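PDB 6HB0: ABC transporter periplasmic-binding protein YtfQ from Mycobacterium smegmatis, which probably binds a carbohydrate, most likely L-arabinofuranose, outside the cytoplasmic membrane and delivers it to an ABC transporter for import. Local coordinates for residues L20-A25 / D273-V278; A200-T205 / E227-K232; D247-L252 / K301-N306; T120-D125 / N264-P269; S70-Q73 / V78-F81. All blocks are in the same frame, centred on the assembly; numbering follows the deposited sequence.

Contact 1: L20-A25 / D273-V278; sequences LTLGFA and DLAKKV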
# COMPACT_ATOMS: atom_id res chain seq x y z
N LEU A 20 14.37 -6.00 24.48
CA LEU A 20 13.80 -6.98 23.57
C LEU A 20 14.66 -7.08 22.29
O LEU A 20 15.05 -6.08 21.76
CB LEU A 20 12.38 -6.50 23.28
CG LEU A 20 11.33 -7.37 22.61
CD1 LEU A 20 11.49 -7.38 21.09
CD2 LEU A 20 11.44 -8.75 23.23
N THR A 21 14.99 -8.28 21.81
CA THR A 21 15.71 -8.47 20.56
C THR A 21 14.76 -8.99 19.46
O THR A 21 14.11 -10.03 19.61
CB THR A 21 16.94 -9.40 20.71
OG1 THR A 21 17.86 -8.80 21.61
CG2 THR A 21 17.67 -9.56 19.46
N LEU A 22 14.74 -8.26 18.35
CA LEU A 22 13.86 -8.51 17.23
C LEU A 22 14.70 -8.80 16.03
O LEU A 22 15.45 -7.96 15.59
CB LEU A 22 13.00 -7.30 16.94
CG LEU A 22 12.11 -7.35 15.69
CD1 LEU A 22 11.13 -8.48 15.79
CD2 LEU A 22 11.31 -6.05 15.49
N GLY A 23 14.55 -10.00 15.49
CA GLY A 23 15.16 -10.30 14.20
C GLY A 23 14.19 -9.95 13.09
O GLY A 23 13.05 -10.40 13.11
N PHE A 24 14.64 -9.16 12.12
CA PHE A 24 13.79 -8.81 10.99
C PHE A 24 14.42 -9.20 9.66
O PHE A 24 15.46 -8.66 9.30
CB PHE A 24 13.52 -7.32 10.96
CG PHE A 24 12.49 -6.95 9.93
CD1 PHE A 24 11.15 -7.07 10.22
CD2 PHE A 24 12.85 -6.59 8.65
CE1 PHE A 24 10.18 -6.76 9.28
CE2 PHE A 24 11.89 -6.30 7.70
CZ PHE A 24 10.56 -6.37 8.02
N ALA A 25 13.79 -10.12 8.93
CA ALA A 25 14.29 -10.53 7.60
C ALA A 25 13.52 -9.79 6.52
O ALA A 25 12.32 -10.08 6.23
CB ALA A 25 14.15 -12.02 7.44
N ASP A 273 5.51 -2.38 19.03
CA ASP A 273 4.52 -2.62 20.06
C ASP A 273 4.01 -4.06 20.08
O ASP A 273 3.91 -4.70 21.14
CB ASP A 273 3.36 -1.65 19.89
CG ASP A 273 2.30 -1.89 20.91
OD1 ASP A 273 2.61 -1.75 22.13
OD2 ASP A 273 1.17 -2.27 20.52
N LEU A 274 3.70 -4.61 18.91
CA LEU A 274 3.35 -6.01 18.80
C LEU A 274 4.47 -6.95 19.21
O LEU A 274 4.21 -7.98 19.82
CB LEU A 274 2.91 -6.37 17.37
CG LEU A 274 1.59 -5.72 17.04
CD1 LEU A 274 1.44 -5.57 15.53
CD2 LEU A 274 0.43 -6.47 17.65
N ALA A 275 5.70 -6.62 18.86
CA ALA A 275 6.82 -7.45 19.26
C ALA A 275 6.90 -7.55 20.80
O ALA A 275 7.05 -8.64 21.36
CB ALA A 275 8.10 -6.90 18.70
N LYS A 276 6.72 -6.42 21.46
CA LYS A 276 6.68 -6.43 22.93
C LYS A 276 5.54 -7.28 23.48
O LYS A 276 5.73 -8.06 24.40
CB LYS A 276 6.59 -5.01 23.45
CG LYS A 276 7.87 -4.27 23.26
CD LYS A 276 7.73 -2.81 23.68
CE LYS A 276 9.07 -2.11 23.47
NZ LYS A 276 8.92 -0.64 23.58
N LYS A 277 4.35 -7.18 22.88
CA LYS A 277 3.22 -7.95 23.33
C LYS A 277 3.46 -9.44 23.16
O LYS A 277 3.23 -10.21 24.11
CB LYS A 277 1.95 -7.55 22.60
CG LYS A 277 1.47 -6.18 23.01
CD LYS A 277 0.20 -5.82 22.28
CE LYS A 277 -0.34 -4.48 22.79
NZ LYS A 277 -1.47 -4.17 21.89
N VAL A 278 3.91 -9.86 21.97
CA VAL A 278 4.05 -11.29 21.75
C VAL A 278 5.23 -11.86 22.59
O VAL A 278 5.16 -12.99 23.03
CB VAL A 278 4.14 -11.67 20.25
CG1 VAL A 278 2.87 -11.26 19.55
CG2 VAL A 278 5.37 -11.11 19.59
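L20, just before the start of strand 21-26, and L22, within it, reach to the same small side chain, A275 on helix 269-279. Each leucine offers its CD1 methyl. L20 CD1 lies 4.2 Å from A275 CB, and L22 CD1 lies 4.5 Å from A275 CB. CG lies opposite the backbone N in both leucines, but they differ at the next bond. L20 turns its branch the other way from L22, with chi2 -82° against 61°. Residues two apart on an extended chain point to the same face, and these torsions bring a CD1 from each to the alanine. The contact is loose and wholly apolar. K276 borders it with its extended aliphatic chain, whose amine bonds to the carbonyl of A48. On the outer side of the helix, K277 NZ pairs with D273 OD2 at 3.5 Å, one turn earlier. This is a helix lying on the parallel sheet of an alpha/beta lobe. L22 also touches M272 of the helix, while L20 touches A279. V278 leans on V78 of the adjacent strand 78-81, and strand 51-56 borders strand 21-26 on its other edge.

Contact 2: A200-T205 / E227-K232; sequences AFLKST and EAAGKK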
# COMPACT_ATOMS: atom_id res chain seq x y z
N ALA A 200 -5.97 6.02 -25.92
CA ALA A 200 -6.82 5.03 -26.54
C ALA A 200 -8.27 5.17 -26.07
O ALA A 200 -9.19 5.02 -26.85
CB ALA A 200 -6.34 3.63 -26.23
N PHE A 201 -8.47 5.40 -24.78
CA PHE A 201 -9.80 5.54 -24.23
C PHE A 201 -10.51 6.77 -24.83
O PHE A 201 -11.71 6.73 -25.11
CB PHE A 201 -9.75 5.72 -22.71
CG PHE A 201 -9.42 4.49 -21.92
CD1 PHE A 201 -9.50 3.21 -22.47
CD2 PHE A 201 -9.10 4.60 -20.59
CE1 PHE A 201 -9.28 2.10 -21.72
CE2 PHE A 201 -8.85 3.48 -19.83
CZ PHE A 201 -8.97 2.22 -20.39
N LEU A 202 -9.80 7.88 -24.93
CA LEU A 202 -10.31 9.12 -25.50
C LEU A 202 -10.74 8.92 -26.97
O LEU A 202 -11.66 9.59 -27.44
CB LEU A 202 -9.28 10.23 -25.43
CG LEU A 202 -9.03 10.80 -24.01
CD1 LEU A 202 -7.68 11.52 -23.95
CD2 LEU A 202 -10.15 11.72 -23.54
N LYS A 203 -10.08 8.01 -27.67
CA LYS A 203 -10.45 7.69 -29.05
C LYS A 203 -11.66 6.77 -29.13
O LYS A 203 -12.50 6.97 -29.99
CB LYS A 203 -9.26 7.06 -29.81
CG LYS A 203 -8.34 8.10 -30.40
CD LYS A 203 -6.98 7.51 -30.76
CE LYS A 203 -5.93 8.59 -30.98
NZ LYS A 203 -4.60 8.16 -30.48
N SER A 204 -11.75 5.79 -28.23
CA SER A 204 -12.75 4.73 -28.31
C SER A 204 -14.04 5.07 -27.55
O SER A 204 -15.07 4.46 -27.78
CB SER A 204 -12.17 3.45 -27.73
OG SER A 204 -12.20 3.50 -26.31
N THR A 205 -13.98 6.01 -26.62
CA THR A 205 -15.06 6.24 -25.69
C THR A 205 -15.48 7.70 -25.78
O THR A 205 -14.79 8.58 -25.27
CB THR A 205 -14.64 5.91 -24.23
OG1 THR A 205 -14.12 4.58 -24.15
CG2 THR A 205 -15.83 6.03 -23.29
N GLU A 227 -5.06 16.57 -21.23
CA GLU A 227 -4.61 17.88 -21.64
C GLU A 227 -4.29 17.93 -23.15
O GLU A 227 -4.69 18.86 -23.83
CB GLU A 227 -3.40 18.33 -20.80
CG GLU A 227 -3.81 18.80 -19.42
CD GLU A 227 -2.66 19.07 -18.42
OE1 GLU A 227 -1.56 18.49 -18.49
OE2 GLU A 227 -2.92 19.85 -17.50
N ALA A 228 -3.59 16.93 -23.67
CA ALA A 228 -3.21 16.96 -25.09
C ALA A 228 -4.46 16.93 -25.98
O ALA A 228 -4.47 17.52 -27.04
CB ALA A 228 -2.26 15.82 -25.42
N ALA A 229 -5.51 16.27 -25.52
CA ALA A 229 -6.78 16.24 -26.23
C ALA A 229 -7.57 17.55 -26.07
O ALA A 229 -8.74 17.60 -26.47
CB ALA A 229 -7.63 15.07 -25.75
N GLY A 230 -6.94 18.57 -25.49
CA GLY A 230 -7.59 19.86 -25.25
C GLY A 230 -8.70 19.82 -24.22
O GLY A 230 -9.57 20.66 -24.22
N LYS A 231 -8.69 18.82 -23.34
CA LYS A 231 -9.64 18.77 -22.23
C LYS A 231 -8.95 19.11 -20.92
O LYS A 231 -7.73 19.15 -20.84
CB LYS A 231 -10.30 17.38 -22.16
CG LYS A 231 -11.33 17.13 -23.26
CD LYS A 231 -11.44 15.67 -23.67
CE LYS A 231 -12.44 15.43 -24.80
NZ LYS A 231 -13.84 15.68 -24.39
N LYS A 232 -9.75 19.35 -19.89
CA LYS A 232 -9.25 19.87 -18.63
C LYS A 232 -9.34 18.79 -17.55
O LYS A 232 -10.43 18.51 -17.06
CB LYS A 232 -10.08 21.09 -18.26
CG LYS A 232 -9.25 22.27 -17.79
CD LYS A 232 -10.10 23.22 -16.93
CE LYS A 232 -9.30 23.69 -15.72
NZ LYS A 232 -10.13 24.55 -14.84
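L202 and K231 both set CG beside the backbone N, with chi1 near -72° and -74°, and their side chains lie alongside each other, running in opposite directions. Residues up to K231 close helix 216-228 in a Schellman motif, with bonds from K231 N to I226 O and from G230 N to E227 O, the latter 2.8 Å long. G230 takes a positive phi, which suits glycine. The turn brings A229 and K231 to the same leucine. L202 forks to meet them. Its CD1 meets A229 CB at 4.0 Å, and its CD2 lies 4.2 Å from K231 CD. The touch on the lysine is thus along its methylene chain. Its last torsion (chi4 -67°) bends NZ out of the line of that chain. The other helix, 191-204, ends here as well. The two helices follow successive strands of the second lobe's sheet, and their C-terminal ends touch at the surface. L202 also touches I237, and E227 forms a salt bridge with K256. At the end of helix 191-204, S204 OG and T205 OG1 are hydrogen-bonded at 3.1 Å.

Contact 3: D247-L252 / K301-N306; sequences DGMQAL and KAALPN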
# COMPACT_ATOMS: atom_id res chain seq x y z
N ASP A 247 3.98 13.71 -6.28
CA ASP A 247 3.51 14.18 -7.60
C ASP A 247 2.01 14.02 -7.78
O ASP A 247 1.36 14.90 -8.38
CB ASP A 247 4.31 13.54 -8.71
CG ASP A 247 5.77 14.06 -8.73
OD1 ASP A 247 6.11 15.07 -8.04
OD2 ASP A 247 6.58 13.48 -9.45
N GLY A 248 1.48 12.95 -7.20
CA GLY A 248 0.03 12.73 -7.14
C GLY A 248 -0.66 13.83 -6.39
O GLY A 248 -1.60 14.47 -6.87
N MET A 249 -0.18 14.08 -5.20
CA MET A 249 -0.72 15.15 -4.36
C MET A 249 -0.55 16.53 -4.97
O MET A 249 -1.37 17.40 -4.76
CB MET A 249 -0.06 15.11 -2.98
CG MET A 249 -0.25 13.81 -2.24
SD MET A 249 -1.74 13.97 -1.29
CE MET A 249 -1.12 15.16 -0.08
N GLN A 250 0.53 16.75 -5.73
CA GLN A 250 0.72 18.01 -6.40
C GLN A 250 -0.35 18.22 -7.48
O GLN A 250 -0.95 19.30 -7.58
CB GLN A 250 2.13 18.14 -7.01
CG GLN A 250 2.39 19.52 -7.63
CD GLN A 250 2.31 20.63 -6.60
OE1 GLN A 250 3.00 20.62 -5.59
NE2 GLN A 250 1.38 21.53 -6.80
N ALA A 251 -0.60 17.20 -8.27
CA ALA A 251 -1.72 17.24 -9.25
C ALA A 251 -3.06 17.53 -8.61
O ALA A 251 -3.86 18.32 -9.10
CB ALA A 251 -1.78 15.93 -10.02
N LEU A 252 -3.31 16.90 -7.48
CA LEU A 252 -4.53 17.10 -6.74
C LEU A 252 -4.64 18.52 -6.20
O LEU A 252 -5.68 19.15 -6.30
CB LEU A 252 -4.57 16.05 -5.62
CG LEU A 252 -5.69 15.98 -4.65
CD1 LEU A 252 -6.97 15.82 -5.39
CD2 LEU A 252 -5.45 14.84 -3.68
N LYS A 301 -3.84 20.61 -0.72
CA LYS A 301 -3.29 21.98 -0.77
C LYS A 301 -2.78 22.39 0.61
O LYS A 301 -1.75 23.05 0.71
CB LYS A 301 -4.35 22.95 -1.27
CG LYS A 301 -3.82 24.24 -1.86
CD LYS A 301 -4.98 25.07 -2.38
CE LYS A 301 -5.35 24.66 -3.81
NZ LYS A 301 -6.78 24.99 -4.12
N ALA A 302 -3.49 21.99 1.66
CA ALA A 302 -3.01 22.21 3.04
C ALA A 302 -1.81 21.28 3.42
O ALA A 302 -0.81 21.72 3.98
CB ALA A 302 -4.13 22.02 4.03
N ALA A 303 -1.95 20.00 3.14
CA ALA A 303 -0.98 18.99 3.60
C ALA A 303 0.36 19.05 2.83
O ALA A 303 1.41 19.03 3.43
CB ALA A 303 -1.57 17.61 3.49
N LEU A 304 0.31 19.10 1.50
CA LEU A 304 1.48 18.90 0.70
C LEU A 304 2.65 19.85 0.99
O LEU A 304 3.75 19.36 1.26
CB LEU A 304 1.17 18.95 -0.78
CG LEU A 304 1.95 18.05 -1.73
CD1 LEU A 304 2.22 18.78 -3.01
CD2 LEU A 304 3.19 17.37 -1.18
N PRO A 305 2.44 21.20 0.91
CA PRO A 305 3.58 22.11 1.13
C PRO A 305 4.16 21.94 2.54
O PRO A 305 5.33 22.25 2.75
CB PRO A 305 2.97 23.54 0.96
CG PRO A 305 1.59 23.36 0.44
CD PRO A 305 1.17 21.95 0.80
N ASN A 306 3.34 21.49 3.47
CA ASN A 306 3.75 21.33 4.85
C ASN A 306 4.58 20.08 5.14
O ASN A 306 5.31 20.02 6.15
CB ASN A 306 2.50 21.30 5.69
CG ASN A 306 2.81 21.24 7.15
OD1 ASN A 306 2.44 20.29 7.79
ND2 ASN A 306 3.56 22.25 7.68
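A303 is the first residue of 301-306 to meet the other helix, and it does so through its methyl. M249 CE lies 4.4 Å from A303 CB in the conformer given, but the methionine has two, so this touch is doubtful. The motif is a pair of packed helices, 246-253 and 297-319. Their local axes run roughly antiparallel at 138° and approach to 9.4 Å. L304 comes next and carries most of the contact. It enters between M249 and Q250. Its CG rests against M249 CB at 3.8 Å, on the part of the methionine nearest the backbone. Its CD1 goes to Q250, whose side chain it crosses at about a right angle. P305 then kinks the helix, since its N cannot bond to the turn before. N306 continues it with a weak bond from its N to A303 O. F295 of strand 292-295 touches both M249 and A303. H246 and D247 at the start of helix 246-253 are zinc-site residues, although no zinc is bound there in this chain. Q250 is extended at its first bond (chi1 -175°) and bent at the next. Its NE2 bonds to D254 OD1, and its OE1 lies 3.3 Å from L304 CD1.

Contact 4: T120-D125 / N264-P269; sequences TFIGAD and NPLLGP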
# COMPACT_ATOMS: atom_id res chain seq x y z
N THR A 120 0.72 -12.72 14.07
CA THR A 120 -0.02 -11.69 13.40
C THR A 120 0.60 -11.28 12.10
O THR A 120 1.80 -11.51 11.86
CB THR A 120 -0.30 -10.42 14.31
OG1 THR A 120 -1.36 -9.67 13.72
CG2 THR A 120 0.88 -9.52 14.48
N PHE A 121 -0.25 -10.73 11.25
CA PHE A 121 0.12 -10.20 9.96
C PHE A 121 -0.25 -8.73 9.96
O PHE A 121 -1.37 -8.38 10.32
CB PHE A 121 -0.68 -10.90 8.83
CG PHE A 121 -0.58 -10.18 7.53
CD1 PHE A 121 0.65 -10.05 6.91
CD2 PHE A 121 -1.67 -9.57 6.98
CE1 PHE A 121 0.78 -9.35 5.73
CE2 PHE A 121 -1.56 -8.87 5.77
CZ PHE A 121 -0.31 -8.77 5.14
N ILE A 122 0.67 -7.90 9.52
CA ILE A 122 0.48 -6.48 9.35
C ILE A 122 0.80 -6.09 7.92
O ILE A 122 1.96 -6.18 7.49
CB ILE A 122 1.45 -5.64 10.23
CG1 ILE A 122 1.57 -6.17 11.65
CG2 ILE A 122 0.96 -4.21 10.28
CD1 ILE A 122 2.80 -5.63 12.33
N GLY A 123 -0.19 -5.62 7.17
CA GLY A 123 0.07 -5.15 5.80
C GLY A 123 -1.07 -4.37 5.19
O GLY A 123 -2.14 -4.34 5.77
N ALA A 124 -0.83 -3.77 4.02
CA ALA A 124 -1.82 -2.95 3.37
C ALA A 124 -2.91 -3.80 2.76
O ALA A 124 -2.67 -4.97 2.45
CB ALA A 124 -1.20 -2.08 2.30
N ASP A 125 -4.09 -3.21 2.62
CA ASP A 125 -5.24 -3.82 1.99
C ASP A 125 -5.57 -3.19 0.62
O ASP A 125 -6.22 -2.12 0.53
CB ASP A 125 -6.41 -3.62 2.91
CG ASP A 125 -7.64 -4.46 2.53
OD1 ASP A 125 -7.76 -4.94 1.38
OD2 ASP A 125 -8.52 -4.60 3.40
N ASN A 264 -1.75 2.57 3.83
CA ASN A 264 -0.33 2.57 4.16
C ASN A 264 0.26 1.15 4.35
O ASN A 264 -0.40 0.21 4.75
CB ASN A 264 -0.04 3.31 5.47
CG ASN A 264 -0.22 4.79 5.39
OD1 ASN A 264 -0.42 5.40 6.43
ND2 ASN A 264 -0.12 5.38 4.23
N PRO A 265 1.56 1.03 4.09
CA PRO A 265 2.24 -0.12 4.66
C PRO A 265 2.38 0.03 6.17
O PRO A 265 2.00 1.06 6.79
CB PRO A 265 3.62 -0.06 4.01
CG PRO A 265 3.85 1.39 3.84
CD PRO A 265 2.49 2.00 3.52
N LEU A 266 2.91 -1.02 6.77
CA LEU A 266 3.33 -0.99 8.16
C LEU A 266 4.15 0.28 8.38
O LEU A 266 4.98 0.63 7.55
CB LEU A 266 4.24 -2.20 8.34
CG LEU A 266 5.03 -2.32 9.61
CD1 LEU A 266 5.28 -3.81 9.74
CD2 LEU A 266 6.35 -1.60 9.57
N LEU A 267 3.96 0.95 9.51
CA LEU A 267 4.70 2.21 9.76
C LEU A 267 5.97 2.00 10.62
O LEU A 267 6.98 2.71 10.46
CB LEU A 267 3.79 3.20 10.48
CG LEU A 267 2.60 3.72 9.67
CD1 LEU A 267 1.97 4.87 10.44
CD2 LEU A 267 3.04 4.15 8.27
N GLY A 268 5.89 1.07 11.56
CA GLY A 268 7.07 0.70 12.36
C GLY A 268 6.71 0.57 13.81
O GLY A 268 6.99 -0.43 14.40
N PRO A 269 6.07 1.59 14.38
CA PRO A 269 5.79 1.54 15.81
C PRO A 269 4.85 0.46 16.21
O PRO A 269 4.98 -0.13 17.29
CB PRO A 269 5.18 2.92 16.09
CG PRO A 269 5.86 3.76 15.11
CD PRO A 269 5.87 2.94 13.86
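A124 sets its CB methyl over one face of the flat peptide group of N264, at the oxygen end, 3.4 Å from N264 O. A second flat group, the F121 ring, has the backbone N of G123 over one face, 3.7 Å above its plane and toward the rim. Both segments are hinge crossings of a type I periplasmic binding protein. Residues 120-125 leave the sheet of one lobe for helix 126-140 of the other, and 264-269 run between the lobes in the opposite direction. N264 is held by its own bonds, from T290 OG1 to its O and from its ND2 to E293 and E262. D125 caps the following helix with a bond from E128 N to its OD1, and A124 touches C263; E128 and C263 are both zinc ligands, which places the crossing beside a metal site. Further along, the contact is apolar. L266 swings CG to the side remote from its backbone N (chi1 169°) and reaches back to the strand end. I122 comes to meet it at a slant, and the two methyls I122 CD1 and L266 CD1 lie 4.0 Å apart.

Contact 5: S70-Q73 / V78-F81; sequences SFIQ and VIAF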
# COMPACT_ATOMS: atom_id res chain seq x y z
N SER A 70 19.03 -18.50 11.34
CA SER A 70 20.10 -17.84 12.06
C SER A 70 19.56 -17.02 13.24
O SER A 70 20.15 -17.03 14.35
CB SER A 70 20.93 -17.01 11.12
OG SER A 70 21.70 -16.07 11.83
N PHE A 71 18.41 -16.37 13.08
CA PHE A 71 17.80 -15.72 14.23
C PHE A 71 17.44 -16.70 15.32
O PHE A 71 17.56 -16.35 16.51
CB PHE A 71 16.52 -14.92 13.86
CG PHE A 71 16.75 -13.76 12.96
CD1 PHE A 71 17.86 -12.95 13.11
CD2 PHE A 71 15.79 -13.41 12.03
CE1 PHE A 71 18.07 -11.86 12.28
CE2 PHE A 71 15.98 -12.31 11.20
CZ PHE A 71 17.13 -11.53 11.32
N ILE A 72 16.97 -17.89 14.96
CA ILE A 72 16.68 -18.90 15.96
C ILE A 72 17.96 -19.26 16.71
O ILE A 72 17.96 -19.28 17.95
CB ILE A 72 16.10 -20.18 15.37
CG1 ILE A 72 14.72 -19.92 14.76
CG2 ILE A 72 16.00 -21.26 16.45
CD1 ILE A 72 14.26 -21.08 13.92
N GLN A 73 19.04 -19.50 15.97
CA GLN A 73 20.37 -19.75 16.55
C GLN A 73 20.85 -18.63 17.45
O GLN A 73 21.38 -18.89 18.50
CB GLN A 73 21.42 -20.01 15.45
CG GLN A 73 21.20 -21.36 14.75
CD GLN A 73 20.82 -22.47 15.74
OE1 GLN A 73 21.66 -22.97 16.50
NE2 GLN A 73 19.52 -22.85 15.76
N VAL A 78 11.89 -12.31 19.28
CA VAL A 78 10.81 -12.22 18.30
C VAL A 78 11.42 -12.19 16.91
O VAL A 78 12.47 -11.62 16.69
CB VAL A 78 10.00 -10.91 18.49
CG1 VAL A 78 8.80 -10.86 17.55
CG2 VAL A 78 9.53 -10.79 19.93
N ILE A 79 10.76 -12.84 15.96
CA ILE A 79 11.20 -12.82 14.58
C ILE A 79 10.05 -12.21 13.76
O ILE A 79 8.87 -12.55 13.94
CB ILE A 79 11.51 -14.23 14.06
CG1 ILE A 79 12.87 -14.69 14.58
CG2 ILE A 79 11.55 -14.26 12.52
CD1 ILE A 79 13.08 -16.19 14.41
N ALA A 80 10.40 -11.27 12.90
CA ALA A 80 9.46 -10.74 11.97
C ALA A 80 10.09 -10.81 10.61
O ALA A 80 11.31 -10.70 10.47
CB ALA A 80 9.08 -9.32 12.33
N PHE A 81 9.26 -11.02 9.60
CA PHE A 81 9.75 -10.92 8.25
C PHE A 81 8.65 -10.56 7.28
O PHE A 81 7.47 -10.69 7.57
CB PHE A 81 10.46 -12.19 7.81
CG PHE A 81 9.58 -13.40 7.67
CD1 PHE A 81 9.16 -14.11 8.79
CD2 PHE A 81 9.27 -13.93 6.41
CE1 PHE A 81 8.41 -15.24 8.68
CE2 PHE A 81 8.51 -15.07 6.29
CZ PHE A 81 8.06 -15.72 7.44
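I79 pushes its longer branch against F71, and both carbons of that branch, CG1 and CD1, take part. I79 CD1 lies 3.7 Å from F71 CB, and I79 CG1 is equally near that carbon. The ring is touched at one place, with F71 CD2 at 4.1 Å from I79 CG1, and the isoleucine comes to it at an oblique angle. I72 adds a second touch, its CG1 lying 4.1 Å from I79 CD1. The tip of I79 thus fits beside two successive residues of the helix. Its chi1 of -78° keeps CG1 beside the backbone N. F71 has a similar first torsion (-65°), which turns its ring toward G23 of strand 21-26. In the next shell, I79 touches T96 and I101, F71 touches V76, and I72 packs on E95 and T96 of helix 90-98. The strand itself is fixed on both edges. V78 and A80 bond to strand 21-26, while I79 bonds to P102 and I104 on the other side. Helix 61-73 and strand 78-81 form the second half of the beta-alpha-beta crossover that starts at strand 51-56, and only four residues join them. The contact is made of carbon atoms alone. It therefore has no directional bond to set it, and it holds by shape and by burial of F71 and I79 from water.

Contacts 1, 4 and 5 reach the same parallel sheet, that of the first lobe. Contacts 1 and 5 are neighbours, with centres about 10 Å apart, because strands 21-26 and 78-81 pair side by side. Contact 4 lies about 14 Å from contact 1 between centres and nearest the middle of the chain. It meets contact 1 where L274 packs on I122. Contact 2 lies at the far end of the second lobe, its centre about 51 Å from that of contact 1. Contacts 2, 4 and 5 are nested inside contact 1. Contact 3 has 247-252 in the second lobe, but 301-306 follows the 264-269 crossing and the close of contact 1, so the chain passes between the lobes more than once.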